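Local coordinates for early 35 kDa protein (Autographa californica nucleopolyhedrovirus, PDB 1P35) that inhibits caspases and so blocks apoptosis of the infected insect host cell, and also suppresses the host antiviral RNA interference response, at residues 218-231 with 240-252. Sequence-based numbering, arbitrary orientation.
Sequences LPSSFKNSEKVLYY and MIYKALEFTTESS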
loop_
_atom_site.group_PDB
_atom_site.type_symbol
_atom_site.label_atom_id
_atom_site.label_comp_id
_atom_site.label_asym_id
_atom_site.label_seq_id
_atom_site.Cartn_x
_atom_site.Cartn_y
_atom_site.Cartn_z
ATOM N N LEU A 218 20.780 18.602 8.688
ATOM C CA LEU A 218 19.710 17.674 9.108
ATOM C C LEU A 218 18.700 18.188 10.151
ATOM O O LEU A 218 18.947 19.182 10.839
ATOM C CB LEU A 218 20.299 16.395 9.700
ATOM C CG LEU A 218 21.291 15.568 8.918
ATOM C CD1 LEU A 218 21.474 14.175 9.563
ATOM C CD2 LEU A 218 20.783 15.447 7.541
ATOM N N PRO A 219 17.547 17.489 10.295
ATOM C CA PRO A 219 16.494 17.827 11.269
ATOM C C PRO A 219 17.072 17.526 12.651
ATOM O O PRO A 219 17.884 16.593 12.773
ATOM C CB PRO A 219 15.383 16.797 10.954
ATOM C CG PRO A 219 15.613 16.503 9.520
ATOM C CD PRO A 219 17.113 16.317 9.515
ATOM N N SER A 220 16.673 18.282 13.676
ATOM C CA SER A 220 17.142 18.045 15.063
ATOM C C SER A 220 16.173 17.148 15.836
ATOM O O SER A 220 14.960 17.229 15.640
ATOM C CB SER A 220 17.269 19.354 15.844
ATOM O OG SER A 220 17.396 19.097 17.245
ATOM N N SER A 221 16.701 16.288 16.709
ATOM C CA SER A 221 15.850 15.388 17.502
ATOM C C SER A 221 15.614 16.070 18.830
ATOM O O SER A 221 14.927 15.540 19.697
ATOM C CB SER A 221 16.525 14.044 17.783
ATOM O OG SER A 221 17.542 14.194 18.769
ATOM N N PHE A 222 16.224 17.239 18.983
ATOM C CA PHE A 222 16.100 18.048 20.189
ATOM C C PHE A 222 16.606 17.423 21.502
ATOM O O PHE A 222 16.308 17.928 22.589
ATOM C CB PHE A 222 14.646 18.530 20.314
ATOM C CG PHE A 222 14.203 19.379 19.150
ATOM C CD1 PHE A 222 14.954 20.505 18.767
ATOM C CD2 PHE A 222 13.079 19.033 18.395
ATOM C CE1 PHE A 222 14.596 21.273 17.647
ATOM C CE2 PHE A 222 12.709 19.796 17.270
ATOM C CZ PHE A 222 13.472 20.917 16.896
ATOM N N LYS A 223 17.362 16.327 21.396
ATOM C CA LYS A 223 17.950 15.686 22.568
ATOM C C LYS A 223 19.148 16.564 22.893
ATOM O O LYS A 223 19.690 17.244 22.021
ATOM C CB LYS A 223 18.405 14.249 22.254
ATOM C CG LYS A 223 17.278 13.196 22.167
ATOM C CD LYS A 223 16.846 12.698 23.555
ATOM C CE LYS A 223 18.005 11.968 24.265
ATOM N NZ LYS A 223 17.696 11.571 25.674
ATOM N N ASN A 224 19.556 16.558 24.151
ATOM C CA ASN A 224 20.671 17.381 24.596
ATOM C C ASN A 224 21.977 17.221 23.813
ATOM O O ASN A 224 22.497 18.179 23.208
ATOM C CB ASN A 224 20.956 17.091 26.072
ATOM C CG ASN A 224 22.060 17.970 26.633
ATOM O OD1 ASN A 224 22.563 17.733 27.743
ATOM N ND2 ASN A 224 22.440 19.007 25.871
ATOM N N SER A 225 22.503 16.002 23.853
ATOM C CA SER A 225 23.772 15.669 23.240
ATOM C C SER A 225 23.791 15.233 21.771
ATOM O O SER A 225 24.745 14.564 21.354
ATOM C CB SER A 225 24.417 14.565 24.054
ATOM O OG SER A 225 23.653 13.367 23.932
ATOM N N GLU A 226 22.789 15.583 20.972
ATOM C CA GLU A 226 22.841 15.134 19.580
ATOM C C GLU A 226 24.004 15.751 18.794
ATOM O O GLU A 226 24.375 16.918 18.962
ATOM C CB GLU A 226 21.533 15.422 18.838
ATOM C CG GLU A 226 21.241 16.900 18.729
ATOM C CD GLU A 226 19.981 17.145 17.959
ATOM O OE1 GLU A 226 19.073 16.321 18.121
ATOM O OE2 GLU A 226 19.893 18.146 17.216
ATOM N N LYS A 227 24.568 14.940 17.921
ATOM C CA LYS A 227 25.662 15.365 17.064
ATOM C C LYS A 227 25.372 14.854 15.633
ATOM O O LYS A 227 24.769 13.819 15.439
ATOM C CB LYS A 227 26.989 14.780 17.591
ATOM C CG LYS A 227 26.996 13.251 17.719
ATOM C CD LYS A 227 28.275 12.668 18.340
ATOM C CE LYS A 227 28.094 11.178 18.702
ATOM N NZ LYS A 227 26.973 10.970 19.714
ATOM N N VAL A 228 25.783 15.600 14.635
ATOM C CA VAL A 228 25.595 15.165 13.272
ATOM C C VAL A 228 26.912 14.569 12.797
ATOM O O VAL A 228 27.970 15.202 12.957
ATOM C CB VAL A 228 25.206 16.359 12.425
ATOM C CG1 VAL A 228 25.313 15.998 10.981
ATOM C CG2 VAL A 228 23.734 16.783 12.822
ATOM N N LEU A 229 26.878 13.341 12.284
ATOM C CA LEU A 229 28.087 12.724 11.763
ATOM C C LEU A 229 28.028 12.580 10.248
ATOM O O LEU A 229 26.938 12.367 9.637
ATOM C CB LEU A 229 28.351 11.365 12.430
ATOM C CG LEU A 229 29.092 11.430 13.799
ATOM C CD1 LEU A 229 28.373 12.360 14.736
ATOM C CD2 LEU A 229 29.169 10.034 14.444
ATOM N N TYR A 230 29.207 12.722 9.648
ATOM C CA TYR A 230 29.372 12.633 8.199
ATOM C C TYR A 230 30.079 11.328 7.823
ATOM O O TYR A 230 31.159 11.011 8.351
ATOM C CB TYR A 230 30.193 13.838 7.689
ATOM C CG TYR A 230 30.565 13.716 6.220
ATOM C CD1 TYR A 230 29.587 13.752 5.207
ATOM C CD2 TYR A 230 31.883 13.494 5.846
ATOM C CE1 TYR A 230 29.929 13.575 3.874
ATOM C CE2 TYR A 230 32.240 13.311 4.510
ATOM C CZ TYR A 230 31.262 13.361 3.532
ATOM O OH TYR A 230 31.650 13.317 2.227
ATOM N N TYR A 231 29.467 10.585 6.907
ATOM C CA TYR A 231 30.003 9.313 6.433
ATOM C C TYR A 231 30.407 9.243 4.973
ATOM O O TYR A 231 29.686 9.700 4.083
ATOM C CB TYR A 231 29.000 8.181 6.652
ATOM C CG TYR A 231 28.747 7.811 8.094
ATOM C CD1 TYR A 231 27.824 8.526 8.849
ATOM C CD2 TYR A 231 29.499 6.797 8.737
ATOM C CE1 TYR A 231 27.628 8.282 10.217
ATOM C CE2 TYR A 231 29.318 6.527 10.138
ATOM C CZ TYR A 231 28.368 7.293 10.862
ATOM O OH TYR A 231 28.139 7.099 12.189
ATOM N N MET A 240 28.481 4.504 0.373
ATOM C CA MET A 240 27.514 5.277 1.121
ATOM C C MET A 240 28.130 6.593 1.552
ATOM O O MET A 240 29.155 6.629 2.279
ATOM C CB MET A 240 27.019 4.501 2.378
ATOM C CG MET A 240 26.353 3.179 2.120
ATOM S SD MET A 240 27.281 1.733 2.776
ATOM C CE MET A 240 28.627 1.664 1.674
ATOM N N ILE A 241 27.490 7.674 1.121
ATOM C CA ILE A 241 27.945 9.007 1.436
ATOM C C ILE A 241 26.701 9.696 2.033
ATOM O O ILE A 241 25.787 10.051 1.322
ATOM C CB ILE A 241 28.493 9.668 0.137
ATOM C CG1 ILE A 241 29.782 8.938 -0.318
ATOM C CG2 ILE A 241 28.829 11.126 0.343
ATOM C CD1 ILE A 241 30.310 9.434 -1.696
ATOM N N TYR A 242 26.694 9.888 3.353
ATOM C CA TYR A 242 25.529 10.437 4.031
ATOM C C TYR A 242 25.826 11.104 5.375
ATOM O O TYR A 242 26.948 11.069 5.892
ATOM C CB TYR A 242 24.510 9.296 4.294
ATOM C CG TYR A 242 25.061 8.198 5.199
ATOM C CD1 TYR A 242 25.925 7.231 4.714
ATOM C CD2 TYR A 242 24.728 8.143 6.554
ATOM C CE1 TYR A 242 26.443 6.225 5.559
ATOM C CE2 TYR A 242 25.243 7.132 7.401
ATOM C CZ TYR A 242 26.101 6.181 6.882
ATOM O OH TYR A 242 26.624 5.189 7.693
ATOM N N LYS A 243 24.804 11.740 5.925
ATOM C CA LYS A 243 24.920 12.314 7.238
ATOM C C LYS A 243 23.870 11.589 8.081
ATOM O O LYS A 243 22.868 11.073 7.536
ATOM C CB LYS A 243 24.649 13.803 7.214
ATOM C CG LYS A 243 25.862 14.616 6.853
ATOM C CD LYS A 243 25.561 16.091 6.747
ATOM C CE LYS A 243 26.894 16.882 6.587
ATOM N NZ LYS A 243 26.588 18.290 6.606
ATOM N N ALA A 244 24.111 11.533 9.392
ATOM C CA ALA A 244 23.186 10.884 10.293
ATOM C C ALA A 244 23.148 11.670 11.581
ATOM O O ALA A 244 24.133 12.288 11.960
ATOM C CB ALA A 244 23.633 9.424 10.573
ATOM N N LEU A 245 22.020 11.611 12.269
ATOM C CA LEU A 245 21.844 12.298 13.521
ATOM C C LEU A 245 22.082 11.202 14.530
ATOM O O LEU A 245 21.471 10.114 14.434
ATOM C CB LEU A 245 20.425 12.817 13.669
ATOM C CG LEU A 245 20.209 13.533 15.004
ATOM C CD1 LEU A 245 20.977 14.894 15.043
ATOM C CD2 LEU A 245 18.751 13.788 15.169
ATOM N N GLU A 246 22.949 11.485 15.497
ATOM C CA GLU A 246 23.288 10.487 16.500
ATOM C C GLU A 246 23.298 11.033 17.910
ATOM O O GLU A 246 23.584 12.188 18.144
ATOM C CB GLU A 246 24.659 9.878 16.185
ATOM C CG GLU A 246 24.734 9.292 14.814
ATOM C CD GLU A 246 25.937 8.412 14.642
ATOM O OE1 GLU A 246 26.453 7.993 15.661
ATOM O OE2 GLU A 246 26.344 8.118 13.503
ATOM N N PHE A 247 22.940 10.182 18.850
ATOM C CA PHE A 247 22.933 10.570 20.224
ATOM C C PHE A 247 22.860 9.324 21.078
ATOM O O PHE A 247 22.802 8.211 20.545
ATOM C CB PHE A 247 21.783 11.521 20.545
ATOM C CG PHE A 247 20.452 10.993 20.191
ATOM C CD1 PHE A 247 19.757 10.197 21.089
ATOM C CD2 PHE A 247 19.902 11.241 18.933
ATOM C CE1 PHE A 247 18.525 9.644 20.738
ATOM C CE2 PHE A 247 18.683 10.697 18.585
ATOM C CZ PHE A 247 17.990 9.885 19.504
ATOM N N THR A 248 22.884 9.526 22.397
ATOM C CA THR A 248 22.847 8.434 23.360
ATOM C C THR A 248 21.764 8.523 24.458
ATOM O O THR A 248 21.372 9.606 24.878
ATOM C CB THR A 248 24.241 8.291 24.021
ATOM O OG1 THR A 248 25.173 7.720 23.080
ATOM C CG2 THR A 248 24.159 7.417 25.235
ATOM N N THR A 249 21.252 7.363 24.872
ATOM C CA THR A 249 20.264 7.265 25.966
ATOM C C THR A 249 20.604 6.026 26.813
ATOM O O THR A 249 21.016 4.996 26.272
ATOM C CB THR A 249 18.800 7.132 25.472
ATOM O OG1 THR A 249 18.674 5.953 24.675
ATOM C CG2 THR A 249 18.384 8.369 24.696
ATOM N N GLU A 250 20.445 6.153 28.132
ATOM C CA GLU A 250 20.741 5.080 29.099
ATOM C C GLU A 250 19.844 3.859 28.979
ATOM O O GLU A 250 18.635 3.979 28.762
ATOM C CB GLU A 250 20.660 5.608 30.552
ATOM C CG GLU A 250 21.999 6.040 31.235
ATOM C CD GLU A 250 22.895 4.851 31.658
ATOM O OE1 GLU A 250 23.395 4.106 30.771
ATOM O OE2 GLU A 250 23.098 4.657 32.890
ATOM N N SER A 251 20.462 2.688 29.165
ATOM C CA SER A 251 19.801 1.375 29.087
ATOM C C SER A 251 18.652 1.102 30.071
ATOM O O SER A 251 18.819 1.146 31.302
ATOM C CB SER A 251 20.852 0.252 29.203
ATOM N N SER A 252 17.488 0.808 29.492
ATOM C CA SER A 252 16.281 0.485 30.244
ATOM C C SER A 252 16.337 -1.020 30.576
ATOM O O SER A 252 15.772 -1.471 31.594
ATOM C CB SER A 252 15.022 0.806 29.394
#
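Tyr231 and Tyr242 face each other across an antiparallel beta hairpin, strands 227-234 and 238-249. Six backbone hydrogen bonds join the pairs Lys227-Glu246, Leu229-Ala244 and Tyr231-Tyr242. The two tyrosine ring planes are within 6° of parallel, but the rings are offset, so Tyr242 OH, not its ring centre, lies over the Tyr231 face. Tyr231 CB sits 3.6 Å from the Tyr242 ring centroid. With chi1 at 62°, Tyr242 CG is flanked by both backbone N and C, which turns the ring face in against Tyr231 CB and CG. Tyr242 OH is hydrogen-bonded to Lys262 NZ and Glu233 OE1. Glu246 extends along this face, shared with Leu229 and Ala244, and passes Leu229 CD2. Tyr231 OH meets Glu246 OE2 at the ring edge; the modelled hydrogen bond, 2.4 Å, is doubtfully short.

On the face of Val228, Tyr230, Lys243 and Leu245, the 218-226 loop folds back over Leu245. The Glu226 carboxylate ties the loop together: OE1 accepts from Ser221 N and OG, OE2 from Ser220 OG. Lys223 CG lies over the Phe247 ring (CH-pi); bends at chi2 and chi3 bring CE to Phe247 CD1 and Thr249 CG2. Trp261 stacks with Phe247. Leu245 CD1 meets Glu226 CB and CD, while CD2 presses tightly on Ser221 CB at 3.4 Å.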